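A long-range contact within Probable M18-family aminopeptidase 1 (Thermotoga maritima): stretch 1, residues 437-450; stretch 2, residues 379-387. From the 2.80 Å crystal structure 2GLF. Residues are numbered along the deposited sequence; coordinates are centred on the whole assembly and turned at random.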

# COMPACT_ATOMS: atom_id res chain seq x y z
N PHE A 437 36.38 34.23 -16.97
CA PHE A 437 37.69 34.74 -17.33
C PHE A 437 38.80 33.73 -17.09
O PHE A 437 39.62 33.46 -17.97
CB PHE A 437 37.99 36.00 -16.52
CG PHE A 437 39.24 36.73 -16.94
CD1 PHE A 437 39.30 37.39 -18.17
CD2 PHE A 437 40.36 36.76 -16.11
CE1 PHE A 437 40.45 38.08 -18.55
CE2 PHE A 437 41.51 37.43 -16.49
CZ PHE A 437 41.56 38.10 -17.72
N GLU A 438 38.83 33.17 -15.89
CA GLU A 438 39.87 32.23 -15.55
C GLU A 438 39.88 31.01 -16.46
O GLU A 438 40.93 30.39 -16.67
CB GLU A 438 39.76 31.80 -14.10
CG GLU A 438 41.03 31.16 -13.58
CD GLU A 438 42.22 32.10 -13.61
OE1 GLU A 438 43.34 31.67 -13.30
OE2 GLU A 438 42.03 33.29 -13.95
N THR A 439 38.72 30.65 -16.99
CA THR A 439 38.63 29.50 -17.89
C THR A 439 39.43 29.87 -19.13
O THR A 439 40.26 29.10 -19.60
CB THR A 439 37.18 29.20 -18.27
OG1 THR A 439 36.50 28.68 -17.12
CG2 THR A 439 37.12 28.18 -19.40
N TYR A 440 39.16 31.07 -19.63
CA TYR A 440 39.85 31.62 -20.80
C TYR A 440 41.36 31.60 -20.59
O TYR A 440 42.12 31.33 -21.50
CB TYR A 440 39.39 33.06 -21.03
CG TYR A 440 40.37 33.89 -21.82
CD1 TYR A 440 40.57 33.67 -23.18
CD2 TYR A 440 41.11 34.89 -21.20
CE1 TYR A 440 41.49 34.42 -23.91
CE2 TYR A 440 42.02 35.66 -21.91
CZ TYR A 440 42.21 35.42 -23.26
OH TYR A 440 43.13 36.16 -23.96
N VAL A 441 41.78 31.90 -19.37
CA VAL A 441 43.19 31.90 -19.04
C VAL A 441 43.73 30.48 -19.07
O VAL A 441 44.76 30.21 -19.68
CB VAL A 441 43.43 32.50 -17.64
CG1 VAL A 441 44.91 32.45 -17.31
CG2 VAL A 441 42.92 33.92 -17.60
N ALA A 442 43.01 29.56 -18.42
CA ALA A 442 43.41 28.16 -18.37
C ALA A 442 43.52 27.58 -19.78
O ALA A 442 44.53 26.96 -20.13
CB ALA A 442 42.40 27.36 -17.55
N TYR A 443 42.49 27.77 -20.60
CA TYR A 443 42.48 27.26 -21.97
C TYR A 443 43.62 27.79 -22.84
O TYR A 443 44.19 27.04 -23.64
CB TYR A 443 41.15 27.61 -22.65
CG TYR A 443 39.98 26.78 -22.19
CD1 TYR A 443 38.69 27.08 -22.64
CD2 TYR A 443 40.15 25.70 -21.32
CE1 TYR A 443 37.60 26.32 -22.23
CE2 TYR A 443 39.06 24.94 -20.90
CZ TYR A 443 37.78 25.26 -21.36
OH TYR A 443 36.70 24.52 -20.96
N ARG A 444 43.94 29.07 -22.69
CA ARG A 444 45.00 29.70 -23.47
C ARG A 444 46.37 29.18 -23.09
O ARG A 444 47.17 28.82 -23.95
CB ARG A 444 44.96 31.21 -23.28
CG ARG A 444 46.10 31.94 -23.94
CD ARG A 444 46.02 33.44 -23.73
NE ARG A 444 47.23 34.12 -24.20
CZ ARG A 444 47.38 35.43 -24.24
NH1 ARG A 444 46.41 36.24 -23.83
NH2 ARG A 444 48.52 35.95 -24.68
N SER A 445 46.64 29.16 -21.79
CA SER A 445 47.93 28.69 -21.31
C SER A 445 48.08 27.18 -21.46
O SER A 445 49.19 26.65 -21.36
CB SER A 445 48.12 29.12 -19.85
OG SER A 445 47.02 28.74 -19.06
N LEU A 446 46.98 26.47 -21.69
CA LEU A 446 47.07 25.03 -21.87
C LEU A 446 47.38 24.71 -23.32
O LEU A 446 48.04 23.70 -23.61
CB LEU A 446 45.76 24.35 -21.47
CG LEU A 446 45.61 24.00 -19.98
CD1 LEU A 446 44.23 23.44 -19.74
CD2 LEU A 446 46.68 22.99 -19.57
N MSE A 447 46.91 25.55 -24.23
CA MSE A 447 47.18 25.35 -25.65
C MSE A 447 48.64 25.73 -25.90
O MSE A 447 49.32 25.13 -26.73
CB MSE A 447 46.29 26.24 -26.50
CG MSE A 447 44.81 26.04 -26.29
SE MSE A 447 43.78 27.35 -27.27
CE MSE A 447 42.79 26.16 -28.43
N GLU A 448 49.09 26.73 -25.16
CA GLU A 448 50.45 27.25 -25.27
C GLU A 448 51.54 26.39 -24.64
O GLU A 448 52.62 26.23 -25.21
CB GLU A 448 50.55 28.64 -24.64
CG GLU A 448 49.93 29.77 -25.45
CD GLU A 448 49.97 31.11 -24.71
OE1 GLU A 448 49.67 32.15 -25.34
OE2 GLU A 448 50.30 31.13 -23.50
N LYS A 449 51.25 25.82 -23.48
CA LYS A 449 52.26 25.04 -22.76
C LYS A 449 52.15 23.51 -22.76
O LYS A 449 53.09 22.85 -22.34
CB LYS A 449 52.34 25.55 -21.32
CG LYS A 449 52.40 27.07 -21.18
CD LYS A 449 53.83 27.61 -21.18
CE LYS A 449 54.49 27.52 -22.55
NZ LYS A 449 53.92 28.46 -23.54
N LEU A 450 51.04 22.94 -23.21
CA LEU A 450 50.96 21.48 -23.21
C LEU A 450 51.80 20.87 -24.33
O LEU A 450 52.56 19.93 -24.05
CB LEU A 450 49.51 20.97 -23.33
CG LEU A 450 48.76 20.71 -22.01
CD1 LEU A 450 47.61 19.75 -22.26
CD2 LEU A 450 49.69 20.11 -20.98
OXT LEU A 450 51.67 21.35 -25.47
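Stretch 2 (379-387) VLNEQGVIW

The apolar centre of the contact is formed by Val379 and Val385, which reach the helix of stretch 1 from two successive parts of stretch 2. Val385 points toward the helix: its CG1 lies 3.7 Å from Ala442 CB, while its CG2 is 4.3 Å from Val441 CG1 and 3.7 Å from Ser445 OG. The backbones are closest here, with the CA atoms of Ala442 and Val385 6.1 Å apart. Leu380 fills the space beside this pair, its CD2 4.1 Å from Ala442 CB and 4.3 Å from Leu446 CG.

Further along the helix, Val379 loses more surface to the contact than any other residue, 89 Å² of the 514 Å² buried in all. Its CG1 packs 3.8 Å from Leu446 CD2, 3.6 Å from Lys449 CB and 3.3 Å from the backbone O of Ser445, and its CG2 lies 3.6 Å from Leu450 CD2 at the C-terminus of the chain.

The two stretches run in opposite senses. As stretch 2 advances from Val379 through Gln383 and Val385 to Ile386, its nearest CA neighbours step back along the helix from Lys449 to Ser445, Ala442 and Glu438. Stretch 2 enters as the last turn of a helix and changes course at Gly384. There a positive phi of 66° and two bonds back into the last turn make a Schellman motif: Val385 N bonds to Leu380 O at 3.0 Å, and Gly384 N weakly to Asn381 O at 3.1 Å. Val385 and Ile386 then adopt extended phi/psi values and carry the chain on along the helix.

Toward the edge, the contact becomes more polar. Ser445 CB lies 3.7 Å from Gln383 CG, and the Ser445 hydroxyl is engaged within its own helix, with OG donating to Val441 O at 2.8 Å. Lys449 points toward stretch 2 from its CA, but the end of its side chain leads away, and NZ makes a weak hydrogen bond to Glu448 O at 3.1 Å.

At the other end, Glu438 supplies the one hydrogen bond between the stretches. Its side chain, chi1 t and chi2 p, brings OE1 to 2.7 Å from Ile386 N, with an N-H...acceptor angle of 158°. Beyond the Schellman turn this amide is thus satisfied by a carboxylate from the neighbouring helix. The same OE1 lies 3.2 Å from Val385 CG1, so the polar anchor directly adjoins the apolar centre.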

# COMPACT_ATOMS: atom_id res chain seq x y z
N VAL A 379 51.26 22.69 -15.90
CA VAL A 379 51.04 23.89 -16.69
C VAL A 379 50.24 24.93 -15.89
O VAL A 379 50.66 26.08 -15.75
CB VAL A 379 50.26 23.58 -18.00
CG1 VAL A 379 49.90 24.88 -18.70
CG2 VAL A 379 51.09 22.70 -18.92
N LEU A 380 49.09 24.51 -15.36
CA LEU A 380 48.23 25.39 -14.59
C LEU A 380 48.99 26.11 -13.49
O LEU A 380 49.12 27.33 -13.51
CB LEU A 380 47.06 24.62 -13.99
CG LEU A 380 46.01 24.08 -14.96
CD1 LEU A 380 44.92 23.37 -14.17
CD2 LEU A 380 45.43 25.20 -15.81
N ASN A 381 49.47 25.35 -12.52
CA ASN A 381 50.20 25.94 -11.41
C ASN A 381 51.37 26.81 -11.85
O ASN A 381 51.62 27.87 -11.27
CB ASN A 381 50.69 24.85 -10.46
CG ASN A 381 49.56 24.16 -9.74
OD1 ASN A 381 48.62 24.81 -9.27
ND2 ASN A 381 49.64 22.84 -9.63
N GLU A 382 52.08 26.38 -12.89
CA GLU A 382 53.22 27.16 -13.39
C GLU A 382 52.80 28.50 -13.99
O GLU A 382 53.51 29.50 -13.82
CB GLU A 382 54.01 26.32 -14.39
CG GLU A 382 55.20 25.63 -13.75
CD GLU A 382 55.75 24.48 -14.57
OE1 GLU A 382 55.52 24.44 -15.79
OE2 GLU A 382 56.42 23.60 -13.97
N GLN A 383 51.66 28.54 -14.68
CA GLN A 383 51.17 29.78 -15.26
C GLN A 383 50.34 30.56 -14.24
O GLN A 383 49.76 31.61 -14.55
CB GLN A 383 50.32 29.50 -16.50
CG GLN A 383 51.05 28.81 -17.63
CD GLN A 383 52.38 29.46 -17.95
OE1 GLN A 383 53.35 29.31 -17.21
NE2 GLN A 383 52.43 30.20 -19.05
N GLY A 384 50.27 30.03 -13.02
CA GLY A 384 49.51 30.68 -11.96
C GLY A 384 48.01 30.73 -12.18
O GLY A 384 47.34 31.67 -11.75
N VAL A 385 47.47 29.71 -12.84
CA VAL A 385 46.04 29.66 -13.10
C VAL A 385 45.29 29.12 -11.88
O VAL A 385 45.66 28.10 -11.30
CB VAL A 385 45.74 28.75 -14.30
CG1 VAL A 385 44.30 28.92 -14.74
CG2 VAL A 385 46.69 29.06 -15.43
N ILE A 386 44.23 29.83 -11.48
CA ILE A 386 43.42 29.42 -10.34
C ILE A 386 42.49 28.29 -10.77
O ILE A 386 41.68 28.45 -11.69
CB ILE A 386 42.57 30.61 -9.80
CG1 ILE A 386 43.45 31.56 -8.98
CG2 ILE A 386 41.46 30.09 -8.92
CD1 ILE A 386 44.55 32.22 -9.76
N TRP A 387 42.59 27.13 -10.12
CA TRP A 387 41.73 26.01 -10.47
C TRP A 387 41.28 25.23 -9.23
O TRP A 387 41.83 25.38 -8.14
CB TRP A 387 42.45 25.07 -11.45
CG TRP A 387 43.66 24.41 -10.88
CD1 TRP A 387 44.87 24.99 -10.60
CD2 TRP A 387 43.76 23.05 -10.42
NE1 TRP A 387 45.71 24.08 -9.99
CE2 TRP A 387 45.05 22.89 -9.86
CE3 TRP A 387 42.87 21.96 -10.41
CZ2 TRP A 387 45.48 21.68 -9.31
CZ3 TRP A 387 43.30 20.76 -9.86
CH2 TRP A 387 44.59 20.62 -9.32